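Local atomic coordinates of Sn-glycerol-3-phosphate ABC transporter substrate-binding protein UspB (Mycobacterium tuberculosis, PDB entry 4MFI), a protein that is the substrate-binding subunit of an ABC transporter and binds glycerophosphocholine, probably handing it to the membrane part of the transporter for uptake. Residues 54-59 with 337-342; 161-166 with 189-194; 331-336 with 349-354. All blocks are in the same frame, centred on the assembly; numbering follows the deposited sequence.

Interaction 1. Residues 54-59 with 337-342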
ATOM      1  N   ARG A  54     -22.024  -2.080   1.349  1.00 12.54           N
ATOM      2  CA  ARG A  54     -23.444  -2.366   1.151  1.00 13.56           C
ATOM      3  C   ARG A  54     -24.075  -1.402   0.145  1.00 14.07           C
ATOM      4  O   ARG A  54     -24.940  -1.795  -0.640  1.00 14.83           O
ATOM      5  CB  ARG A  54     -24.205  -2.341   2.475  1.00 16.05           C
ATOM      6  CG  ARG A  54     -23.895  -3.532   3.368  1.00 18.55           C
ATOM      7  CD  ARG A  54     -24.812  -3.582   4.582  1.00 22.97           C
ATOM      8  NE  ARG A  54     -24.713  -2.371   5.394  1.00 26.78           N
ATOM      9  CZ  ARG A  54     -23.872  -2.222   6.412  1.00 29.52           C
ATOM     10  NH1 ARG A  54     -23.053  -3.211   6.752  1.00 30.17           N
ATOM     11  NH2 ARG A  54     -23.851  -1.086   7.095  1.00 30.30           N
ATOM     12  N   GLU A  55     -23.636  -0.147   0.161  1.00 13.12           N
ATOM     13  CA  GLU A  55     -24.130   0.831  -0.802  1.00 13.02           C
ATOM     14  C   GLU A  55     -23.693   0.462  -2.218  1.00 13.12           C
ATOM     15  O   GLU A  55     -24.488   0.530  -3.157  1.00 13.47           O
ATOM     16  CB  GLU A  55     -23.662   2.247  -0.432  1.00 12.00           C
ATOM     17  CG  GLU A  55     -23.881   3.300  -1.525  1.00 13.97           C
ATOM     18  CD  GLU A  55     -25.345   3.566  -1.843  1.00 15.00           C
ATOM     19  OE1 GLU A  55     -26.216   3.290  -0.986  1.00 18.34           O
ATOM     20  OE2 GLU A  55     -25.623   4.066  -2.961  1.00 15.85           O
ATOM     21  N   LEU A  56     -22.436   0.057  -2.375  1.00 12.77           N
ATOM     22  CA  LEU A  56     -21.939  -0.335  -3.690  1.00 12.18           C
ATOM     23  C   LEU A  56     -22.666  -1.579  -4.208  1.00 11.21           C
ATOM     24  O   LEU A  56     -22.975  -1.679  -5.399  1.00 11.46           O
ATOM     25  CB  LEU A  56     -20.429  -0.564  -3.648  1.00 13.03           C
ATOM     26  CG  LEU A  56     -19.604   0.701  -3.404  1.00 14.71           C
ATOM     27  CD1 LEU A  56     -18.119   0.379  -3.302  1.00 18.07           C
ATOM     28  CD2 LEU A  56     -19.869   1.729  -4.502  1.00 17.84           C
ATOM     29  N   ILE A  57     -22.959  -2.515  -3.309  1.00 10.67           N
ATOM     30  CA  ILE A  57     -23.718  -3.712  -3.669  1.00 12.32           C
ATOM     31  C   ILE A  57     -25.128  -3.341  -4.138  1.00 13.27           C
ATOM     32  O   ILE A  57     -25.638  -3.902  -5.111  1.00 12.12           O
ATOM     33  CB  ILE A  57     -23.772  -4.715  -2.492  1.00 12.19           C
ATOM     34  CG1 ILE A  57     -22.416  -5.412  -2.329  1.00 13.66           C
ATOM     35  CG2 ILE A  57     -24.871  -5.755  -2.702  1.00 13.39           C
ATOM     36  CD1 ILE A  57     -22.294  -6.211  -1.047  1.00 12.99           C
ATOM     37  N   GLY A  58     -25.741  -2.375  -3.456  1.00 13.09           N
ATOM     38  CA  GLY A  58     -27.060  -1.903  -3.838  1.00 13.32           C
ATOM     39  C   GLY A  58     -27.039  -1.300  -5.229  1.00 12.34           C
ATOM     40  O   GLY A  58     -27.935  -1.556  -6.044  1.00 14.38           O
ATOM     41  N   ARG A  59     -26.016  -0.494  -5.505  1.00 12.21           N
ATOM     42  CA  ARG A  59     -25.859   0.103  -6.830  1.00 11.09           C
ATOM     43  C   ARG A  59     -25.672  -0.982  -7.889  1.00 11.18           C
ATOM     44  O   ARG A  59     -26.234  -0.897  -8.983  1.00 12.67           O
ATOM     45  CB  ARG A  59     -24.672   1.073  -6.856  1.00 11.65           C
ATOM     46  CG  ARG A  59     -24.821   2.273  -5.926  1.00 12.23           C
ATOM     47  CD  ARG A  59     -23.560   3.133  -5.920  1.00 11.74           C
ATOM     48  NE  ARG A  59     -23.714   4.288  -5.039  1.00 12.79           N
ATOM     49  CZ  ARG A  59     -22.913   5.349  -5.037  1.00 14.48           C
ATOM     50  NH1 ARG A  59     -21.884   5.413  -5.873  1.00 13.81           N
ATOM     51  NH2 ARG A  59     -23.154   6.355  -4.208  1.00 16.21           N
ATOM     52  N   ALA A 337     -14.631   6.638  -6.565  1.00 10.45           N
ATOM     53  CA  ALA A 337     -14.675   7.971  -5.969  1.00 10.81           C
ATOM     54  C   ALA A 337     -15.493   7.943  -4.683  1.00 11.15           C
ATOM     55  O   ALA A 337     -15.056   8.456  -3.649  1.00 11.68           O
ATOM     56  CB  ALA A 337     -15.253   8.982  -6.949  1.00 11.33           C
ATOM     57  N   TYR A 338     -16.673   7.331  -4.748  1.00 10.87           N
ATOM     58  CA  TYR A 338     -17.518   7.172  -3.566  1.00 11.66           C
ATOM     59  C   TYR A 338     -16.808   6.411  -2.445  1.00 10.55           C
ATOM     60  O   TYR A 338     -16.805   6.852  -1.286  1.00 12.05           O
ATOM     61  CB  TYR A 338     -18.835   6.478  -3.927  1.00 12.07           C
ATOM     62  CG  TYR A 338     -19.644   6.073  -2.718  1.00 14.93           C
ATOM     63  CD1 TYR A 338     -20.385   7.009  -2.008  1.00 16.99           C
ATOM     64  CD2 TYR A 338     -19.650   4.755  -2.276  1.00 15.52           C
ATOM     65  CE1 TYR A 338     -21.116   6.639  -0.894  1.00 18.27           C
ATOM     66  CE2 TYR A 338     -20.375   4.374  -1.171  1.00 18.41           C
ATOM     67  CZ  TYR A 338     -21.104   5.316  -0.480  1.00 19.46           C
ATOM     68  OH  TYR A 338     -21.823   4.932   0.626  1.00 22.82           O
ATOM     69  N   PHE A 339     -16.207   5.274  -2.788  1.00 10.63           N
ATOM     70  CA  PHE A 339     -15.500   4.468  -1.801  1.00 10.61           C
ATOM     71  C   PHE A 339     -14.392   5.283  -1.131  1.00  9.64           C
ATOM     72  O   PHE A 339     -14.232   5.244   0.096  1.00 10.31           O
ATOM     73  CB  PHE A 339     -14.924   3.211  -2.460  1.00  9.56           C
ATOM     74  CG  PHE A 339     -14.403   2.195  -1.482  1.00  9.64           C
ATOM     75  CD1 PHE A 339     -15.278   1.406  -0.745  1.00 11.64           C
ATOM     76  CD2 PHE A 339     -13.037   1.999  -1.328  1.00 11.09           C
ATOM     77  CE1 PHE A 339     -14.802   0.455   0.147  1.00 12.37           C
ATOM     78  CE2 PHE A 339     -12.553   1.050  -0.435  1.00 11.74           C
ATOM     79  CZ  PHE A 339     -13.442   0.279   0.304  1.00 12.84           C
ATOM     80  N   SER A 340     -13.647   6.029  -1.941  1.00 11.23           N
ATOM     81  CA  SER A 340     -12.580   6.899  -1.446  1.00 11.53           C
ATOM     82  C   SER A 340     -13.104   7.951  -0.469  1.00 12.19           C
ATOM     83  O   SER A 340     -12.527   8.162   0.598  1.00 13.00           O
ATOM     84  CB  SER A 340     -11.872   7.586  -2.621  1.00 12.49           C
ATOM     85  OG  SER A 340     -10.906   8.515  -2.160  1.00 13.21           O
ATOM     86  N   GLN A 341     -14.197   8.613  -0.835  1.00 12.27           N
ATOM     87  CA  GLN A 341     -14.781   9.643   0.022  1.00 13.87           C
ATOM     88  C   GLN A 341     -15.250   9.084   1.362  1.00 13.81           C
ATOM     89  O   GLN A 341     -15.190   9.767   2.385  1.00 16.72           O
ATOM     90  CB  GLN A 341     -15.951  10.320  -0.693  1.00 15.40           C
ATOM     91  CG  GLN A 341     -15.530  11.117  -1.911  1.00 18.10           C
ATOM     92  CD  GLN A 341     -16.653  11.305  -2.911  1.00 21.63           C
ATOM     93  OE1 GLN A 341     -17.834  11.140  -2.588  1.00 26.02           O
ATOM     94  NE2 GLN A 341     -16.288  11.649  -4.141  1.00 20.28           N
ATOM     95  N   GLN A 342     -15.701   7.835   1.352  1.00 13.29           N
ATOM     96  CA  GLN A 342     -16.240   7.214   2.555  1.00 13.73           C
ATOM     97  C   GLN A 342     -15.176   6.611   3.470  1.00 13.63           C
ATOM     98  O   GLN A 342     -15.402   6.485   4.676  1.00 16.51           O
ATOM     99  CB  GLN A 342     -17.259   6.134   2.181  1.00 14.60           C
ATOM    100  CG  GLN A 342     -18.516   6.674   1.527  1.00 15.82           C
ATOM    101  CD  GLN A 342     -19.237   7.661   2.417  1.00 17.85           C
ATOM    102  OE1 GLN A 342     -19.509   7.375   3.584  1.00 21.08           O
ATOM    103  NE2 GLN A 342     -19.544   8.834   1.877  1.00 20.26           N
TER

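Interaction 2. Residues 161-166 with 189-194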
ATOM      1  N   LYS A 161       3.667  22.444  10.583  1.00  6.19           N
ATOM      2  CA  LYS A 161       3.992  23.754  10.018  1.00  6.96           C
ATOM      3  C   LYS A 161       4.604  24.709  11.033  1.00  7.59           C
ATOM      4  O   LYS A 161       5.416  25.549  10.664  1.00  9.46           O
ATOM      5  CB  LYS A 161       2.781  24.377   9.329  1.00  9.07           C
ATOM      6  CG  LYS A 161       2.368  23.606   8.101  1.00 11.16           C
ATOM      7  CD  LYS A 161       1.625  24.480   7.118  1.00 11.72           C
ATOM      8  CE  LYS A 161       1.225  23.688   5.893  1.00 12.47           C
ATOM      9  NZ  LYS A 161       0.634  24.578   4.861  1.00 16.21           N
ATOM     10  N   ALA A 162       4.229  24.585  12.303  1.00  8.11           N
ATOM     11  CA  ALA A 162       4.845  25.421  13.328  1.00  9.30           C
ATOM     12  C   ALA A 162       6.330  25.099  13.465  1.00  9.36           C
ATOM     13  O   ALA A 162       7.154  26.004  13.603  1.00 10.35           O
ATOM     14  CB  ALA A 162       4.134  25.269  14.663  1.00 11.24           C
ATOM     15  N   ALA A 163       6.675  23.814  13.420  1.00  7.20           N
ATOM     16  CA  ALA A 163       8.074  23.406  13.494  1.00  6.14           C
ATOM     17  C   ALA A 163       8.828  23.895  12.259  1.00  5.81           C
ATOM     18  O   ALA A 163       9.941  24.412  12.367  1.00  7.66           O
ATOM     19  CB  ALA A 163       8.192  21.882  13.636  1.00  7.14           C
ATOM     20  N   TRP A 164       8.219  23.726  11.082  1.00  5.70           N
ATOM     21  CA  TRP A 164       8.814  24.182   9.827  1.00  6.43           C
ATOM     22  C   TRP A 164       9.113  25.677   9.890  1.00  7.47           C
ATOM     23  O   TRP A 164      10.194  26.122   9.494  1.00  8.18           O
ATOM     24  CB  TRP A 164       7.862  23.881   8.662  1.00  6.80           C
ATOM     25  CG  TRP A 164       8.295  22.757   7.744  1.00  6.04           C
ATOM     26  CD1 TRP A 164       8.466  22.838   6.391  1.00  6.26           C
ATOM     27  CD2 TRP A 164       8.612  21.396   8.108  1.00  6.52           C
ATOM     28  NE1 TRP A 164       8.872  21.620   5.889  1.00  5.39           N
ATOM     29  CE2 TRP A 164       8.961  20.718   6.918  1.00  5.22           C
ATOM     30  CE3 TRP A 164       8.628  20.685   9.316  1.00  6.53           C
ATOM     31  CZ2 TRP A 164       9.338  19.370   6.903  1.00  5.34           C
ATOM     32  CZ3 TRP A 164       8.995  19.343   9.300  1.00  5.31           C
ATOM     33  CH2 TRP A 164       9.352  18.702   8.104  1.00  5.39           C
ATOM     34  N   GLN A 165       8.155  26.449  10.398  1.00  7.47           N
ATOM     35  CA  GLN A 165       8.309  27.898  10.488  1.00  9.98           C
ATOM     36  C   GLN A 165       9.431  28.286  11.446  1.00  9.10           C
ATOM     37  O   GLN A 165      10.247  29.160  11.132  1.00 11.17           O
ATOM     38  CB  GLN A 165       6.998  28.543  10.927  1.00 13.36           C
ATOM     39  CG  GLN A 165       5.918  28.523   9.868  1.00 19.49           C
ATOM     40  CD  GLN A 165       4.614  29.110  10.368  1.00 25.64           C
ATOM     41  OE1 GLN A 165       4.591  29.863  11.349  1.00 30.70           O
ATOM     42  NE2 GLN A 165       3.516  28.770   9.702  1.00 29.55           N
ATOM     43  N   GLN A 166       9.484  27.626  12.601  1.00  9.76           N
ATOM     44  CA  GLN A 166      10.513  27.937  13.591  1.00 10.41           C
ATOM     45  C   GLN A 166      11.902  27.581  13.075  1.00  8.69           C
ATOM     46  O   GLN A 166      12.892  28.250  13.401  1.00 10.82           O
ATOM     47  CB  GLN A 166      10.235  27.234  14.924  1.00 11.48           C
ATOM     48  CG  GLN A 166       9.096  27.859  15.715  1.00 13.52           C
ATOM     49  CD  GLN A 166       9.341  29.330  16.029  1.00 20.76           C
ATOM     50  OE1 GLN A 166      10.477  29.746  16.271  1.00 24.05           O
ATOM     51  NE2 GLN A 166       8.273  30.126  16.021  1.00 22.92           N
ATOM     52  N   ARG A 189      16.373  20.975  16.945  1.00  6.11           N
ATOM     53  CA  ARG A 189      16.545  22.104  17.853  1.00  7.09           C
ATOM     54  C   ARG A 189      15.197  22.731  18.179  1.00  5.43           C
ATOM     55  O   ARG A 189      14.923  23.074  19.340  1.00  8.15           O
ATOM     56  CB  ARG A 189      17.462  23.156  17.227  1.00  7.93           C
ATOM     57  CG  ARG A 189      17.740  24.336  18.142  1.00 10.62           C
ATOM     58  CD  ARG A 189      18.595  25.391  17.459  1.00 11.60           C
ATOM     59  NE  ARG A 189      17.868  26.092  16.404  1.00 14.67           N
ATOM     60  CZ  ARG A 189      17.001  27.074  16.626  1.00 16.96           C
ATOM     61  NH1 ARG A 189      16.747  27.469  17.868  1.00 17.67           N
ATOM     62  NH2 ARG A 189      16.385  27.656  15.605  1.00 16.96           N
ATOM     63  N   VAL A 190      14.348  22.902  17.167  1.00  6.26           N
ATOM     64  CA  VAL A 190      13.117  23.648  17.413  1.00  7.44           C
ATOM     65  C   VAL A 190      12.025  22.830  18.094  1.00  6.77           C
ATOM     66  O   VAL A 190      11.107  23.413  18.662  1.00  8.44           O
ATOM     67  CB  VAL A 190      12.560  24.381  16.160  1.00 10.12           C
ATOM     68  CG1 VAL A 190      13.620  25.287  15.540  1.00 11.01           C
ATOM     69  CG2 VAL A 190      12.016  23.403  15.156  1.00 11.35           C
ATOM     70  N   VAL A 191      12.098  21.496  18.060  1.00  5.82           N
ATOM     71  CA  VAL A 191      11.100  20.715  18.802  1.00  5.85           C
ATOM     72  C   VAL A 191      11.476  20.525  20.279  1.00  6.32           C
ATOM     73  O   VAL A 191      10.603  20.353  21.132  1.00  7.51           O
ATOM     74  CB  VAL A 191      10.747  19.341  18.149  1.00  6.70           C
ATOM     75  CG1 VAL A 191      10.123  19.535  16.772  1.00  8.98           C
ATOM     76  CG2 VAL A 191      11.963  18.401  18.111  1.00  8.04           C
ATOM     77  N   GLY A 192      12.768  20.557  20.587  1.00  7.48           N
ATOM     78  CA  GLY A 192      13.207  20.460  21.969  1.00  7.78           C
ATOM     79  C   GLY A 192      13.379  19.044  22.496  1.00  7.71           C
ATOM     80  O   GLY A 192      13.308  18.062  21.745  1.00  8.86           O
ATOM     81  N   ALA A 193      13.601  18.943  23.803  1.00  7.19           N
ATOM     82  CA  ALA A 193      13.908  17.665  24.444  1.00  6.56           C
ATOM     83  C   ALA A 193      12.694  16.734  24.472  1.00  6.43           C
ATOM     84  O   ALA A 193      11.569  17.175  24.687  1.00  8.48           O
ATOM     85  CB  ALA A 193      14.427  17.902  25.864  1.00  8.00           C
ATOM     86  N   GLY A 194      12.925  15.438  24.284  1.00  6.44           N
ATOM     87  CA  GLY A 194      11.848  14.468  24.352  1.00  7.22           C
ATOM     88  C   GLY A 194      10.950  14.404  23.128  1.00  6.89           C
ATOM     89  O   GLY A 194       9.942  13.695  23.133  1.00  8.59           O
TER
HETATM   90  O   HOH W   1      13.700  29.127  16.056  1.00 25.73           O

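Interaction 3. Residues 331-336 with 349-354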
ATOM      1  N   THR A 331     -15.476  -0.814  -8.848  1.00  8.97           N
ATOM      2  CA  THR A 331     -14.262  -0.019  -9.048  1.00  9.03           C
ATOM      3  C   THR A 331     -14.360   0.882 -10.280  1.00 10.01           C
ATOM      4  O   THR A 331     -13.338   1.323 -10.828  1.00 10.51           O
ATOM      5  CB  THR A 331     -12.987  -0.895  -9.133  1.00  8.47           C
ATOM      6  OG1 THR A 331     -13.086  -1.786 -10.250  1.00  8.81           O
ATOM      7  CG2 THR A 331     -12.780  -1.683  -7.838  1.00  9.64           C
ATOM      8  N   ASN A 332     -15.586   1.170 -10.717  1.00  9.56           N
ATOM      9  CA  ASN A 332     -15.769   2.120 -11.812  1.00  8.75           C
ATOM     10  C   ASN A 332     -15.496   3.552 -11.307  1.00  9.53           C
ATOM     11  O   ASN A 332     -15.292   3.749 -10.103  1.00  9.57           O
ATOM     12  CB  ASN A 332     -17.119   1.903 -12.543  1.00 10.13           C
ATOM     13  CG  ASN A 332     -18.328   2.512 -11.827  1.00 10.85           C
ATOM     14  OD1 ASN A 332     -18.205   3.310 -10.902  1.00 11.62           O
ATOM     15  ND2 ASN A 332     -19.521   2.150 -12.302  1.00 13.84           N
ATOM     16  N   PRO A 333     -15.428   4.546 -12.210  1.00  9.80           N
ATOM     17  CA  PRO A 333     -14.987   5.862 -11.723  1.00 10.01           C
ATOM     18  C   PRO A 333     -15.874   6.477 -10.636  1.00 10.37           C
ATOM     19  O   PRO A 333     -15.353   6.973  -9.632  1.00 11.76           O
ATOM     20  CB  PRO A 333     -14.996   6.716 -12.990  1.00 10.52           C
ATOM     21  CG  PRO A 333     -14.715   5.742 -14.078  1.00 10.27           C
ATOM     22  CD  PRO A 333     -15.434   4.485 -13.681  1.00 10.42           C
ATOM     23  N   THR A 334     -17.186   6.428 -10.829  1.00 11.33           N
ATOM     24  CA  THR A 334     -18.144   6.916  -9.841  1.00 14.21           C
ATOM     25  C   THR A 334     -17.988   6.188  -8.508  1.00 12.59           C
ATOM     26  O   THR A 334     -17.974   6.798  -7.431  1.00 13.27           O
ATOM     27  CB  THR A 334     -19.587   6.683 -10.346  1.00 19.31           C
ATOM     28  OG1 THR A 334     -19.819   7.486 -11.509  1.00 25.96           O
ATOM     29  CG2 THR A 334     -20.602   7.043  -9.287  1.00 22.95           C
ATOM     30  N   ASN A 335     -17.864   4.873  -8.583  1.00 10.53           N
ATOM     31  CA  ASN A 335     -17.909   4.062  -7.379  1.00  9.83           C
ATOM     32  C   ASN A 335     -16.611   4.066  -6.590  1.00  9.35           C
ATOM     33  O   ASN A 335     -16.635   4.037  -5.359  1.00  9.65           O
ATOM     34  CB  ASN A 335     -18.371   2.647  -7.717  1.00 10.42           C
ATOM     35  CG  ASN A 335     -19.820   2.612  -8.123  1.00 10.92           C
ATOM     36  OD1 ASN A 335     -20.608   3.461  -7.699  1.00 12.03           O
ATOM     37  ND2 ASN A 335     -20.188   1.641  -8.951  1.00 12.05           N
ATOM     38  N   THR A 336     -15.474   4.109  -7.278  1.00  9.54           N
ATOM     39  CA  THR A 336     -14.215   4.228  -6.552  1.00  9.08           C
ATOM     40  C   THR A 336     -14.095   5.615  -5.905  1.00 10.05           C
ATOM     41  O   THR A 336     -13.551   5.747  -4.812  1.00 10.63           O
ATOM     42  CB  THR A 336     -12.976   3.892  -7.428  1.00  7.63           C
ATOM     43  OG1 THR A 336     -11.826   3.754  -6.582  1.00  7.82           O
ATOM     44  CG2 THR A 336     -12.709   4.973  -8.471  1.00  9.46           C
ATOM     45  N   ARG A 349      -9.255   4.847 -10.265  1.00  7.18           N
ATOM     46  CA  ARG A 349      -9.458   5.178 -11.672  1.00  8.57           C
ATOM     47  C   ARG A 349      -8.948   6.572 -11.969  1.00  9.16           C
ATOM     48  O   ARG A 349      -9.222   7.509 -11.206  1.00  9.10           O
ATOM     49  CB  ARG A 349     -10.950   5.113 -12.034  1.00  9.69           C
ATOM     50  CG  ARG A 349     -11.569   3.725 -11.899  1.00  9.14           C
ATOM     51  CD  ARG A 349     -11.087   2.787 -12.999  1.00 10.39           C
ATOM     52  NE  ARG A 349     -11.672   3.179 -14.272  1.00 13.41           N
ATOM     53  CZ  ARG A 349     -12.680   2.547 -14.862  1.00 15.06           C
ATOM     54  NH1 ARG A 349     -13.215   1.462 -14.309  1.00 16.82           N
ATOM     55  NH2 ARG A 349     -13.151   3.004 -16.009  1.00 15.84           N
ATOM     56  N   LYS A 350      -8.230   6.716 -13.081  1.00  9.15           N
ATOM     57  CA  LYS A 350      -7.713   8.018 -13.495  1.00  9.63           C
ATOM     58  C   LYS A 350      -8.837   9.035 -13.655  1.00 11.44           C
ATOM     59  O   LYS A 350      -8.730  10.171 -13.189  1.00 13.17           O
ATOM     60  CB  LYS A 350      -6.945   7.892 -14.814  1.00 10.00           C
ATOM     61  CG  LYS A 350      -5.749   6.955 -14.743  1.00 12.05           C
ATOM     62  CD  LYS A 350      -5.128   6.801 -16.125  1.00 12.23           C
ATOM     63  CE  LYS A 350      -3.957   5.835 -16.100  1.00 14.33           C
ATOM     64  NZ  LYS A 350      -3.531   5.478 -17.480  1.00 16.82           N
ATOM     65  N   SER A 351      -9.923   8.619 -14.298  1.00 11.36           N
ATOM     66  CA  SER A 351     -11.025   9.526 -14.601  1.00 13.87           C
ATOM     67  C   SER A 351     -11.924   9.830 -13.408  1.00 15.14           C
ATOM     68  O   SER A 351     -12.913  10.555 -13.556  1.00 20.17           O
ATOM     69  CB  SER A 351     -11.884   8.964 -15.733  1.00 15.32           C
ATOM     70  OG  SER A 351     -12.594   7.821 -15.296  1.00 17.78           O
ATOM     71  N   ALA A 352     -11.611   9.287 -12.234  1.00 12.40           N
ATOM     72  CA  ALA A 352     -12.407   9.629 -11.060  1.00 15.74           C
ATOM     73  C   ALA A 352     -12.242  11.111 -10.699  1.00 21.71           C
ATOM     74  O   ALA A 352     -13.108  11.687 -10.038  1.00 23.75           O
ATOM     75  CB  ALA A 352     -12.101   8.706  -9.878  1.00 16.49           C
ATOM     76  N   VAL A 353     -11.154  11.731 -11.167  1.00 23.34           N
ATOM     77  CA  VAL A 353     -10.942  13.168 -10.962  1.00 25.98           C
ATOM     78  C   VAL A 353     -12.007  14.002 -11.668  1.00 27.98           C
ATOM     79  O   VAL A 353     -12.235  15.151 -11.298  1.00 29.69           O
ATOM     80  CB  VAL A 353      -9.529  13.649 -11.423  1.00 24.82           C
ATOM     81  CG1 VAL A 353      -8.448  12.780 -10.822  1.00 26.28           C
ATOM     82  CG2 VAL A 353      -9.409  13.652 -12.941  1.00 23.83           C
ATOM     83  N   ASP A 354     -12.654  13.423 -12.679  1.00 27.40           N
ATOM     84  CA  ASP A 354     -13.678  14.135 -13.445  1.00 28.14           C
ATOM     85  C   ASP A 354     -15.083  13.907 -12.886  1.00 28.60           C
ATOM     86  O   ASP A 354     -16.056  14.482 -13.380  1.00 30.83           O
ATOM     87  CB  ASP A 354     -13.634  13.728 -14.923  1.00 31.64           C
ATOM     88  CG  ASP A 354     -12.310  14.070 -15.583  1.00 37.15           C
ATOM     89  OD1 ASP A 354     -11.747  15.141 -15.269  1.00 38.39           O
ATOM     90  OD2 ASP A 354     -11.830  13.264 -16.411  1.00 40.38           O
TER

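Interaction 1. Residues 54-59 with 337-342
The phenol ring of Y338 has the guanidinium of R59 over one face and, on the opposite face, CG of Q342 from its own helix. This is a cation-pi contact between two nearly antiparallel helices, 50-63 and 333-343, in one lobe of a periplasmic-binding-protein fold; the segment axes run at 163° and come within 11.1 Å. R59 CZ stands 4.3 Å from the centroid of the Y338 ring and 18° off the ring normal. The two planes are tilted rather than stacked, and R59 NH2 reaches the rim, 3.6 Å from Y338 CD1. At the in-plane edge of the guanidinium sits OE2 of E55, one turn earlier on the same helix; R59 NE donates to E55 OE2 in a 2.8 Å salt bridge, which the oxygen receives on its anti lone pair. R59 is extended from CG to NE, and its NH1 bonds to N335 OD1, so two polar partners fix the rotation of the group above the ring. E55 also meets the other end of the tyrosine, where its CB and CG lie against Y338 OH. Y338 and F339 both have CG anti to the backbone N (chi1 170° for Y338), but their CB bonds point differently; the buried F339 also meets the ring of Y150. L56 forks between these two rings: its CD2 lies 3.8 Å from Y338 CD2, its CD1 4.0 Å from F339 CD1.

Interaction 2. Residues 161-166 with 189-194
A163 meets both valines at the end of helix 177-191: its CB lies 4.4 Å from V190 CG2 and equally far from V191 CG1, while its carbonyl O comes closer, 3.6 Å from V190 CG2. These are loose apolar contacts between the short helix 161-166, which follows the long strand 144-160, and the C-terminal turn of a helix in the same solute-binding fold. The CB of W164 points away from 189-194, but its ring reaches W183 and L187 earlier on helix 177-191, so the short helix also rests on the longer one there. At Q166 the backbones draw nearest. Its CB lies 3.9 Å from V190 CB, and its carbonyl O is 3.7 Å from V190 CG1. That methyl stands anti to the carbonyl carbon of V190 (chi1 -54°) and also lies over one face of the R189 guanidinium. The Q166 chain bends at chi2, and its OE1 and its main-chain O both accept from a single water, at 3.3 and 2.9 Å. The same water accepts from R189 NH2 at 3.1 Å, and this NH2 also forms a salt bridge with E186. No direct hydrogen bond joins the segments: valine methyls fill the inner part of the contact, its polar rim is bridged by water, and the E186 salt bridge would be expected to offset much of the arginine charge.

Interaction 3. Residues 331-336 with 349-354
Bends at chi2 and chi3 (-72° and -71°) carry CD and NE of R349 back over the start of helix 333-343, and the guanidinium beyond them lies against P333. CD of the proline lies above the centre of that flat group, 3.6 Å from R349 CZ, and P333 CG continues toward R349 NH2. Helix 333-343 begins here with an N-cap: N332 OD1 accepts from N335 N at 2.8 Å, nearly along the C=O axis. Just before the cap, T331 O lies 3.2 Å from R349 CG and receives only a weak bond from R349 NH1, 3.5 Å long. Nearer the R349 backbone, T336 CG2 touches R349 CG and A352 CB, at 3.8 and 4.0 Å. S351 OG sits 3.2 Å from P333 CG, a close polar-apolar contact; its hydrogen bond goes to D130 OD2. Outside the two segments, D130 OD2 also pairs with R349 NE in a salt bridge. P333 and the T336 methyl pack on the buried arginine chain, and A352 CB closes on P333 O and T336 CG2. The D130 carboxylate would be expected to offset the positive charge next to the helix N terminus, where a cation is otherwise unfavourable.

In the fold
From the N terminus, helix 50-63 is the first partner, and interaction 1 closes a loop of 277 residues when helix 333-343 packs beside it. Interaction 2 is nested inside that loop, joining helices 161-166 and 177-191 in the other lobe; its centre lies about 41 Å from that of interaction 1. Interaction 3 opens after interaction 2 has closed and ties the start of helix 333-343 to the loop before helix 356-364. Because 337-342 falls between the segments of interaction 3 while 54-59 lies ahead of both, interactions 1 and 3 cross along the chain. They share helix 333-343 and touch, L56 CD2 packing on N335 CB at 3.7 Å.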